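Local coordinates for aryl acylamidase (bacterium CSBL00001, PDB 4YJ6), which probably hydrolyses the amide bond of N-acylated aryl amines, as a member of the amidase signature family, at residues G205-K210 with L236-L241. Sequence-based numbering, arbitrary orientation.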
loop_
_atom_site.group_PDB
_atom_site.type_symbol
_atom_site.label_atom_id
_atom_site.label_comp_id
_atom_site.label_asym_id
_atom_site.label_seq_id
_atom_site.Cartn_x
_atom_site.Cartn_y
_atom_site.Cartn_z
ATOM N N GLY A 205 7.924 -2.755 12.617
ATOM C CA GLY A 205 8.644 -3.939 13.094
ATOM C C GLY A 205 7.958 -5.263 12.853
ATOM O O GLY A 205 8.568 -6.305 13.089
ATOM N N ARG A 206 6.697 -5.251 12.437
ATOM C CA ARG A 206 5.944 -6.487 12.216
ATOM C C ARG A 206 6.429 -7.220 10.963
ATOM O O ARG A 206 6.647 -8.425 10.995
ATOM C CB ARG A 206 4.435 -6.150 12.092
ATOM C CG ARG A 206 3.530 -7.383 11.923
ATOM C CD ARG A 206 3.549 -8.258 13.189
ATOM N NE ARG A 206 2.889 -7.549 14.276
ATOM C CZ ARG A 206 3.173 -7.700 15.574
ATOM N NH1 ARG A 206 4.131 -8.511 15.995
ATOM N NH2 ARG A 206 2.457 -7.020 16.477
ATOM N N VAL A 207 6.584 -6.495 9.865
ATOM C CA VAL A 207 7.169 -7.051 8.615
ATOM C C VAL A 207 8.533 -6.388 8.405
ATOM O O VAL A 207 8.667 -5.162 8.512
ATOM C CB VAL A 207 6.241 -6.698 7.414
ATOM C CG1 VAL A 207 6.837 -7.161 6.046
ATOM C CG2 VAL A 207 4.868 -7.302 7.625
ATOM N N PRO A 208 9.572 -7.174 8.134
ATOM C CA PRO A 208 10.899 -6.559 7.988
ATOM C C PRO A 208 10.915 -5.505 6.889
ATOM O O PRO A 208 10.232 -5.674 5.867
ATOM C CB PRO A 208 11.813 -7.745 7.558
ATOM C CG PRO A 208 11.079 -9.001 7.960
ATOM C CD PRO A 208 9.578 -8.652 7.978
ATOM N N PHE A 209 11.654 -4.416 7.095
ATOM C CA PHE A 209 11.887 -3.458 6.025
ATOM C C PHE A 209 13.387 -3.239 5.951
ATOM O O PHE A 209 13.999 -2.924 6.972
ATOM C CB PHE A 209 11.191 -2.108 6.321
ATOM C CG PHE A 209 11.083 -1.250 5.086
ATOM C CD1 PHE A 209 12.188 -0.556 4.618
ATOM C CD2 PHE A 209 9.905 -1.222 4.361
ATOM C CE1 PHE A 209 12.117 0.197 3.438
ATOM C CE2 PHE A 209 9.801 -0.461 3.171
ATOM C CZ PHE A 209 10.919 0.254 2.715
ATOM N N LYS A 210 13.973 -3.454 4.771
ATOM C CA LYS A 210 15.422 -3.344 4.617
ATOM C C LYS A 210 15.737 -1.997 3.996
ATOM O O LYS A 210 15.428 -1.760 2.812
ATOM C CB LYS A 210 15.940 -4.501 3.731
ATOM C CG LYS A 210 17.453 -4.412 3.501
ATOM C CD LYS A 210 18.065 -5.589 2.699
ATOM C CE LYS A 210 17.847 -6.934 3.398
ATOM N NZ LYS A 210 18.512 -7.075 4.762
ATOM N N LEU A 236 -3.718 -14.258 5.444
ATOM C CA LEU A 236 -2.836 -15.319 4.941
ATOM C C LEU A 236 -1.469 -14.707 4.495
ATOM O O LEU A 236 -0.391 -15.249 4.822
ATOM C CB LEU A 236 -3.494 -16.080 3.783
ATOM C CG LEU A 236 -4.699 -16.933 4.210
ATOM C CD1 LEU A 236 -5.359 -17.503 2.963
ATOM C CD2 LEU A 236 -4.379 -18.089 5.225
ATOM N N ALA A 237 -1.519 -13.611 3.734
ATOM C CA ALA A 237 -0.305 -12.943 3.291
ATOM C C ALA A 237 0.512 -12.433 4.497
ATOM O O ALA A 237 1.744 -12.525 4.509
ATOM C CB ALA A 237 -0.606 -11.798 2.352
HETATM N N MSE A 238 -0.163 -11.912 5.506
HETATM C CA MSE A 238 0.558 -11.421 6.677
HETATM C C MSE A 238 1.206 -12.552 7.446
HETATM O O MSE A 238 2.256 -12.365 8.028
HETATM C CB MSE A 238 -0.398 -10.652 7.614
HETATM C CG MSE A 238 -0.766 -9.293 7.062
HETATM SE SE MSE A 238 0.813 -8.214 6.744
HETATM C CE MSE A 238 1.646 -8.197 8.523
ATOM N N ASN A 239 0.591 -13.729 7.474
ATOM C CA ASN A 239 1.253 -14.865 8.110
ATOM C C ASN A 239 2.587 -15.196 7.450
ATOM O O ASN A 239 3.501 -15.643 8.124
ATOM C CB ASN A 239 0.343 -16.098 8.109
ATOM C CG ASN A 239 -0.584 -16.120 9.308
ATOM O OD1 ASN A 239 -0.463 -15.292 10.212
ATOM N ND2 ASN A 239 -1.458 -17.105 9.353
ATOM N N VAL A 240 2.680 -14.957 6.148
ATOM C CA VAL A 240 3.933 -15.136 5.441
ATOM C C VAL A 240 4.887 -13.958 5.648
ATOM O O VAL A 240 6.069 -14.161 5.863
ATOM C CB VAL A 240 3.659 -15.349 3.924
ATOM C CG1 VAL A 240 4.995 -15.284 3.043
ATOM C CG2 VAL A 240 2.974 -16.710 3.724
ATOM N N LEU A 241 4.365 -12.740 5.579
ATOM C CA LEU A 241 5.221 -11.544 5.517
ATOM C C LEU A 241 5.805 -11.193 6.862
ATOM O O LEU A 241 6.950 -10.731 6.931
ATOM C CB LEU A 241 4.407 -10.329 5.014
ATOM C CG LEU A 241 4.071 -10.402 3.500
ATOM C CD1 LEU A 241 3.061 -9.310 3.149
ATOM C CD2 LEU A 241 5.351 -10.261 2.636
#
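V207 meets M238 and L241 with its two methyl groups, and the distances show where the packing is tight. The closest carbon pair joins V207 CG2 to CE of M238, a selenomethionine, at 3.5 Å, closer than two methyl carbons normally pack. M238 bends at both chi2 (-58°) and chi3 (-57°); the second bend brings CE round to the loop, where the two side chains cross at about a right angle. The same CE also lies 4.0 Å from R206 CG, so this methyl touches two consecutive loop residues. The other methyl of V207, CG1, anti to the backbone N (chi1 176°), lies 3.7 Å from L241 O, while CG2 reaches L241 CB at a looser 4.0 Å. P208 CD comes within 3.5 Å of the same L241 O. These carbons do not satisfy that carbonyl, which instead accepts a hydrogen bond from K119 NZ of helix 115-122. R206 contributes only aliphatic chain here; its guanidinium turns elsewhere, with NE in a salt bridge to D467.

The nearest backbone approach, 5.8 Å between V207 CA and L241 CA, places the contact at the C-terminal end of helix 231-241. All five touching residues are buried, yet they bury just 177 Å² in total, a small patch, apolar apart from the carbonyl O of L241. Beyond P208 the loop parts from the helix: F209 is partly exposed and K210 exposed, and neither touches 236-241. The geometry is that of a loop between strands 198-201 and 223-228 packed on the last turn of the following helix, within the alpha/beta fold of amidase signature enzymes, whose mixed sheet is flanked by helices.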